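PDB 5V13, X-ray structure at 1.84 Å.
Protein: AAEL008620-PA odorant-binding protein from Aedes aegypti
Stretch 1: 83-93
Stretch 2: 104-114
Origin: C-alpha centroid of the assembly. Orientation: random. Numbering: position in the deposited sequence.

Stretch 1 83-93: RPERFVLQAES
Stretch 2, residues 104-114: ALKNNAEPMLA

Stretch 1 is helical from Pro84 to Ser93, and the helix continues later in the chain. Arg83 precedes it at the N-cap position, with phi/psi of -110/86. Stretch 2 is helical from Ala104 to Leu113, having begun earlier in the chain. Phi/psi values stay near -65/-40 through most of both helices. The helix of stretch 2 is kinked at Pro111, whose ring nitrogen carries no hydrogen and makes no bond to the preceding turn. Around it, Met112 N bonds to Asn108 O at 2.9 Å and Leu113 N to Ala109 O at 3.0 Å. Leu113 flattens to -104/-5, and Ala114 leaves helical geometry at -70/152.

The helices run nearly antiparallel, at 163°, with axes 8.7 Å apart at closest approach. The register pairs Pro84 with Ala109 (CA to CA 5.2 Å) and Val88 with Lys106 (CA to CA 5.8 Å). The two stretches bury 445 Å² in total. No hydrogen bond crosses between them. Most of the contacts are apolar, with one long salt bridge at the edge.

Pro84 points toward stretch 2, its ring in the C-gamma endo pucker. In the first turn its missing N-H costs no helical bond. Pro84 CB lies 3.5 Å from Ala109 O and 3.9 Å from Ala109 CB. The small methyl of Ala109 accompanies this close backbone approach. Pro84 CB also meets Leu113 CB at 4.2 Å.

Phe87 (chi1 m, chi2 89°) and Leu113 (m, t) are both buried and point toward the opposing helix. Phe87 CD1 touches Leu113 CD1 at 3.8 Å, and the methyl approaches the ring obliquely.

Val88 adopts chi1 t, and its CA-to-CB bond points sideways. Val88 CG2 packs on Ala109 CB at 3.9 Å and Leu105 CD2 at 4.3 Å. Val88 CG1 lies 4.1 Å from Lys106 CG, part of that residue's aliphatic chain.

Leu105 is buried, with chi1 t and chi2 off-rotamer at 146°. Leu105 CD2 reaches Ala91 CB at 3.9 Å and Phe87 O at 4.0 Å. Ala91 also points toward stretch 2, offering a compact methyl to this leucine.

Glu92 (m, t, chi3 165°) and Lys106 (m, t, t, t), both partly exposed as suits their charges, start sideways, but their ends come nearer the other helix. Glu92 OE1 and Lys106 NZ form a long salt bridge of 3.7 Å. Glu92 OE1 is closer to Lys106 CE, at 3.3 Å.

Away from the contact, Arg83 (m, m, m) forms a salt bridge with Glu85 (p, m), Arg83 NE donating to Glu85 OE1 at 2.8 Å.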

ATOM      1  N   ARG B  83       3.457 -31.349  -6.357  1.00 12.88           N
ATOM      2  CA  ARG B  83       4.376 -30.697  -7.281  1.00 15.56           C
ATOM      3  C   ARG B  83       5.509 -30.104  -6.450  1.00 16.10           C
ATOM      4  O   ARG B  83       5.452 -28.926  -6.071  1.00 15.29           O
ATOM      5  CB  ARG B  83       3.655 -29.609  -8.085  1.00 19.15           C
ATOM      6  CG  ARG B  83       2.444 -30.108  -8.878  1.00 20.61           C
ATOM      7  CD  ARG B  83       2.882 -30.973 -10.064  1.00 26.12           C
ATOM      8  NE  ARG B  83       3.608 -30.199 -11.074  1.00 27.99           N
ATOM      9  CZ  ARG B  83       3.180 -29.984 -12.317  1.00 33.12           C
ATOM     10  NH1 ARG B  83       2.027 -30.495 -12.731  1.00 35.94           N
ATOM     11  NH2 ARG B  83       3.915 -29.265 -13.156  1.00 30.33           N
ATOM     12  N   PRO B  84       6.550 -30.879  -6.127  1.00 16.44           N
ATOM     13  CA  PRO B  84       7.589 -30.359  -5.220  1.00 13.43           C
ATOM     14  C   PRO B  84       8.240 -29.085  -5.728  1.00 16.85           C
ATOM     15  O   PRO B  84       8.596 -28.225  -4.918  1.00 16.89           O
ATOM     16  CB  PRO B  84       8.604 -31.507  -5.144  1.00 18.91           C
ATOM     17  CG  PRO B  84       8.358 -32.327  -6.407  1.00 26.03           C
ATOM     18  CD  PRO B  84       6.885 -32.212  -6.669  1.00 23.42           C
ATOM     19  N   GLU B  85       8.400 -28.944  -7.045  1.00 18.43           N
ATOM     20  CA  GLU B  85       9.067 -27.769  -7.604  1.00 13.84           C
ATOM     21  C   GLU B  85       8.308 -26.485  -7.303  1.00 14.21           C
ATOM     22  O   GLU B  85       8.915 -25.405  -7.290  1.00 16.72           O
ATOM     23  CB  GLU B  85       9.265 -27.953  -9.118  1.00 14.57           C
ATOM     24  CG  GLU B  85       8.019 -27.700  -9.980  1.00 17.50           C
ATOM     25  CD  GLU B  85       7.018 -28.862 -10.007  1.00 20.11           C
ATOM     26  OE1 GLU B  85       6.006 -28.735 -10.728  1.00 20.70           O
ATOM     27  OE2 GLU B  85       7.236 -29.893  -9.325  1.00 20.21           O
ATOM     28  N   ARG B  86       6.998 -26.573  -7.053  1.00 12.55           N
ATOM     29  CA  ARG B  86       6.226 -25.375  -6.711  1.00 12.58           C
ATOM     30  C   ARG B  86       6.482 -24.944  -5.276  1.00 13.96           C
ATOM     31  O   ARG B  86       6.515 -23.740  -4.988  1.00 11.86           O
ATOM     32  CB  ARG B  86       4.737 -25.625  -6.974  1.00 11.28           C
ATOM     33  CG  ARG B  86       4.514 -25.869  -8.483  1.00 16.24           C
ATOM     34  CD  ARG B  86       3.060 -26.034  -8.888  1.00 17.10           C
ATOM     35  NE  ARG B  86       2.990 -26.224 -10.341  1.00 13.86           N
ATOM     36  CZ  ARG B  86       1.887 -26.561 -11.006  1.00 22.99           C
ATOM     37  NH1 ARG B  86       0.748 -26.763 -10.353  1.00 16.30           N
ATOM     38  NH2 ARG B  86       1.921 -26.703 -12.325  1.00 23.55           N
ATOM     39  N   PHE B  87       6.682 -25.906  -4.366  1.00 14.26           N
ATOM     40  CA  PHE B  87       7.145 -25.554  -3.024  1.00 14.25           C
ATOM     41  C   PHE B  87       8.517 -24.880  -3.071  1.00 16.01           C
ATOM     42  O   PHE B  87       8.765 -23.928  -2.332  1.00 16.62           O
ATOM     43  CB  PHE B  87       7.197 -26.797  -2.131  1.00 14.20           C
ATOM     44  CG  PHE B  87       5.841 -27.349  -1.781  1.00 14.10           C
ATOM     45  CD1 PHE B  87       5.221 -28.294  -2.594  1.00 13.21           C
ATOM     46  CD2 PHE B  87       5.184 -26.924  -0.633  1.00 12.28           C
ATOM     47  CE1 PHE B  87       3.960 -28.808  -2.253  1.00 15.06           C
ATOM     48  CE2 PHE B  87       3.931 -27.429  -0.289  1.00 16.49           C
ATOM     49  CZ  PHE B  87       3.317 -28.371  -1.100  1.00 15.70           C
ATOM     50  N   VAL B  88       9.412 -25.362  -3.941  1.00 14.31           N
ATOM     51  CA  VAL B  88      10.731 -24.745  -4.087  1.00 14.21           C
ATOM     52  C   VAL B  88      10.594 -23.319  -4.595  1.00 18.81           C
ATOM     53  O   VAL B  88      11.248 -22.390  -4.096  1.00 18.56           O
ATOM     54  CB  VAL B  88      11.623 -25.585  -5.019  1.00 15.89           C
ATOM     55  CG1 VAL B  88      12.879 -24.782  -5.435  1.00 21.05           C
ATOM     56  CG2 VAL B  88      12.038 -26.866  -4.332  1.00 18.32           C
ATOM     57  N   LEU B  89       9.746 -23.121  -5.608  1.00 16.39           N
ATOM     58  CA  LEU B  89       9.580 -21.785  -6.163  1.00 17.97           C
ATOM     59  C   LEU B  89       8.965 -20.845  -5.135  1.00 17.44           C
ATOM     60  O   LEU B  89       9.342 -19.668  -5.055  1.00 16.88           O
ATOM     61  CB  LEU B  89       8.743 -21.851  -7.447  1.00 21.12           C
ATOM     62  CG  LEU B  89       8.823 -20.639  -8.382  1.00 23.06           C
ATOM     63  CD1 LEU B  89      10.202 -20.523  -9.082  1.00 22.72           C
ATOM     64  CD2 LEU B  89       7.673 -20.652  -9.392  1.00 15.77           C
ATOM     65  N   GLN B  90       8.041 -21.355  -4.311  1.00 14.46           N
ATOM     66  CA  GLN B  90       7.472 -20.541  -3.241  1.00 14.39           C
ATOM     67  C   GLN B  90       8.533 -20.138  -2.225  1.00 15.30           C
ATOM     68  O   GLN B  90       8.562 -18.986  -1.773  1.00 16.89           O
ATOM     69  CB  GLN B  90       6.345 -21.296  -2.531  1.00 14.32           C
ATOM     70  CG  GLN B  90       5.518 -20.440  -1.561  1.00 11.38           C
ATOM     71  CD  GLN B  90       4.482 -19.584  -2.288  1.00 12.47           C
ATOM     72  OE1 GLN B  90       4.077 -19.898  -3.403  1.00 11.72           O
ATOM     73  NE2 GLN B  90       4.059 -18.484  -1.657  1.00 15.21           N
ATOM     74  N   ALA B  91       9.399 -21.076  -1.840  1.00 13.36           N
ATOM     75  CA  ALA B  91      10.434 -20.759  -0.863  1.00 16.06           C
ATOM     76  C   ALA B  91      11.432 -19.753  -1.421  1.00 19.78           C
ATOM     77  O   ALA B  91      11.867 -18.840  -0.709  1.00 17.51           O
ATOM     78  CB  ALA B  91      11.153 -22.030  -0.423  1.00 12.72           C
ATOM     79  N   GLU B  92      11.797 -19.893  -2.693  1.00 14.51           N
ATOM     80  CA  GLU B  92      12.740 -18.949  -3.289  1.00 19.65           C
ATOM     81  C   GLU B  92      12.189 -17.527  -3.311  1.00 20.71           C
ATOM     82  O   GLU B  92      12.949 -16.560  -3.174  1.00 21.19           O
ATOM     83  CB  GLU B  92      13.108 -19.411  -4.697  1.00 17.74           C
ATOM     84  CG  GLU B  92      13.952 -20.678  -4.706  1.00 21.21           C
ATOM     85  CD  GLU B  92      14.228 -21.223  -6.109  1.00 34.74           C
ATOM     86  OE1 GLU B  92      15.136 -22.076  -6.251  1.00 31.54           O
ATOM     87  OE2 GLU B  92      13.527 -20.824  -7.062  1.00 38.05           O
ATOM     88  N   SER B  93      10.875 -17.377  -3.470  1.00 20.22           N
ATOM     89  CA  SER B  93      10.283 -16.049  -3.538  1.00 23.47           C
ATOM     90  C   SER B  93      10.054 -15.437  -2.162  1.00 25.03           C
ATOM     91  O   SER B  93      10.178 -14.216  -2.008  1.00 24.99           O
ATOM     92  CB  SER B  93       8.961 -16.098  -4.312  1.00 25.50           C
ATOM     93  OG  SER B  93       8.315 -14.833  -4.278  1.00 27.48           O
ATOM     94  N   ALA B 104      17.808 -26.744   2.737  1.00 21.22           N
ATOM     95  CA  ALA B 104      17.262 -28.030   3.171  1.00 26.05           C
ATOM     96  C   ALA B 104      15.934 -28.324   2.483  1.00 20.50           C
ATOM     97  O   ALA B 104      15.704 -29.444   2.009  1.00 24.11           O
ATOM     98  CB  ALA B 104      17.095 -28.050   4.693  1.00 25.02           C
ATOM     99  N   LEU B 105      15.050 -27.330   2.410  1.00 22.62           N
ATOM    100  CA  LEU B 105      13.791 -27.531   1.698  1.00 16.05           C
ATOM    101  C   LEU B 105      14.041 -27.876   0.233  1.00 21.01           C
ATOM    102  O   LEU B 105      13.449 -28.822  -0.299  1.00 22.74           O
ATOM    103  CB  LEU B 105      12.904 -26.293   1.841  1.00 17.94           C
ATOM    104  CG  LEU B 105      11.469 -26.408   1.295  1.00 22.42           C
ATOM    105  CD1 LEU B 105      10.473 -25.611   2.135  1.00 20.27           C
ATOM    106  CD2 LEU B 105      11.404 -25.961  -0.156  1.00 19.24           C
ATOM    107  N   LYS B 106      14.956 -27.157  -0.421  1.00 16.00           N
ATOM    108  CA  LYS B 106      15.299 -27.485  -1.805  1.00 20.74           C
ATOM    109  C   LYS B 106      15.764 -28.932  -1.955  1.00 27.89           C
ATOM    110  O   LYS B 106      15.384 -29.614  -2.914  1.00 31.37           O
ATOM    111  CB  LYS B 106      16.377 -26.538  -2.314  1.00 24.88           C
ATOM    112  CG  LYS B 106      15.874 -25.157  -2.664  1.00 26.49           C
ATOM    113  CD  LYS B 106      16.999 -24.348  -3.273  1.00 27.86           C
ATOM    114  CE  LYS B 106      16.602 -22.909  -3.470  1.00 34.08           C
ATOM    115  NZ  LYS B 106      17.828 -22.080  -3.694  1.00 32.67           N
ATOM    116  N   ASN B 107      16.597 -29.420  -1.029  1.00 24.60           N
ATOM    117  CA  ASN B 107      17.101 -30.787  -1.145  1.00 22.45           C
ATOM    118  C   ASN B 107      16.021 -31.828  -0.850  1.00 25.23           C
ATOM    119  O   ASN B 107      16.055 -32.933  -1.411  1.00 23.24           O
ATOM    120  CB  ASN B 107      18.288 -31.004  -0.202  1.00 28.04           C
ATOM    121  CG  ASN B 107      19.471 -30.109  -0.530  1.00 35.60           C
ATOM    122  OD1 ASN B 107      19.543 -29.525  -1.607  1.00 37.32           O
ATOM    123  ND2 ASN B 107      20.404 -30.003   0.401  1.00 40.21           N
ATOM    124  N   ASN B 108      15.070 -31.509   0.025  1.00 20.27           N
ATOM    125  CA  ASN B 108      14.118 -32.504   0.513  1.00 18.67           C
ATOM    126  C   ASN B 108      12.817 -32.569  -0.279  1.00 20.37           C
ATOM    127  O   ASN B 108      12.121 -33.595  -0.212  1.00 22.16           O
ATOM    128  CB  ASN B 108      13.772 -32.228   1.977  1.00 23.19           C
ATOM    129  CG  ASN B 108      14.856 -32.676   2.937  1.00 31.08           C
ATOM    130  OD1 ASN B 108      15.561 -33.658   2.698  1.00 28.69           O
ATOM    131  ND2 ASN B 108      14.974 -31.968   4.049  1.00 25.28           N
ATOM    132  N   ALA B 109      12.464 -31.505  -1.009  1.00 19.95           N
ATOM    133  CA  ALA B 109      11.135 -31.417  -1.613  1.00 16.19           C
ATOM    134  C   ALA B 109      10.857 -32.589  -2.546  1.00 19.98           C
ATOM    135  O   ALA B 109       9.845 -33.287  -2.396  1.00 19.18           O
ATOM    136  CB  ALA B 109      10.983 -30.086  -2.357  1.00 18.32           C
ATOM    137  N   GLU B 110      11.748 -32.833  -3.512  1.00 19.21           N
ATOM    138  CA  GLU B 110      11.500 -33.921  -4.458  1.00 19.57           C
ATOM    139  C   GLU B 110      11.524 -35.292  -3.790  1.00 18.96           C
ATOM    140  O   GLU B 110      10.573 -36.069  -3.998  1.00 19.36           O
ATOM    141  CB  GLU B 110      12.481 -33.832  -5.633  1.00 28.82           C
ATOM    142  CG  GLU B 110      12.155 -34.794  -6.764  1.00 43.52           C
ATOM    143  CD  GLU B 110      13.275 -34.906  -7.782  1.00 65.16           C
ATOM    144  OE1 GLU B 110      13.276 -35.889  -8.559  1.00 71.50           O
ATOM    145  OE2 GLU B 110      14.157 -34.018  -7.802  1.00 72.20           O
ATOM    146  N   PRO B 111      12.524 -35.656  -2.974  1.00 18.77           N
ATOM    147  CA  PRO B 111      12.486 -37.006  -2.388  1.00 22.68           C
ATOM    148  C   PRO B 111      11.314 -37.234  -1.446  1.00 26.46           C
ATOM    149  O   PRO B 111      10.723 -38.322  -1.471  1.00 21.13           O
ATOM    150  CB  PRO B 111      13.845 -37.137  -1.674  1.00 23.74           C
ATOM    151  CG  PRO B 111      14.428 -35.790  -1.625  1.00 24.84           C
ATOM    152  CD  PRO B 111      13.829 -34.999  -2.754  1.00 23.41           C
ATOM    153  N   MET B 112      10.930 -36.235  -0.643  1.00 20.67           N
ATOM    154  CA  MET B 112       9.837 -36.442   0.308  1.00 16.37           C
ATOM    155  C   MET B 112       8.452 -36.355  -0.332  1.00 20.78           C
ATOM    156  O   MET B 112       7.505 -36.960   0.181  1.00 26.14           O
ATOM    157  CB  MET B 112       9.937 -35.431   1.445  1.00 19.01           C
ATOM    158  CG  MET B 112      11.074 -35.724   2.407  1.00 22.91           C
ATOM    159  SD  MET B 112      11.186 -34.482   3.695  1.00 22.28           S
ATOM    160  CE  MET B 112      12.538 -35.153   4.662  1.00 22.50           C
ATOM    161  N   LEU B 113       8.290 -35.623  -1.431  1.00 17.15           N
ATOM    162  CA  LEU B 113       6.968 -35.458  -2.034  1.00 16.22           C
ATOM    163  C   LEU B 113       6.753 -36.282  -3.297  1.00 26.82           C
ATOM    164  O   LEU B 113       5.632 -36.299  -3.818  1.00 31.44           O
ATOM    165  CB  LEU B 113       6.709 -33.983  -2.334  1.00 16.74           C
ATOM    166  CG  LEU B 113       6.542 -33.130  -1.087  1.00 18.15           C
ATOM    167  CD1 LEU B 113       6.566 -31.662  -1.455  1.00 21.64           C
ATOM    168  CD2 LEU B 113       5.231 -33.509  -0.317  1.00 17.12           C
ATOM    169  N   ALA B 114       7.781 -36.969  -3.790  1.00 34.25           N
ATOM    170  CA  ALA B 114       7.680 -37.677  -5.059  1.00 39.90           C
ATOM    171  C   ALA B 114       6.765 -38.888  -4.950  1.00 36.18           C
ATOM    172  O   ALA B 114       6.630 -39.505  -3.888  1.00 37.47           O
ATOM    173  CB  ALA B 114       9.056 -38.143  -5.533  1.00 41.85           C
TER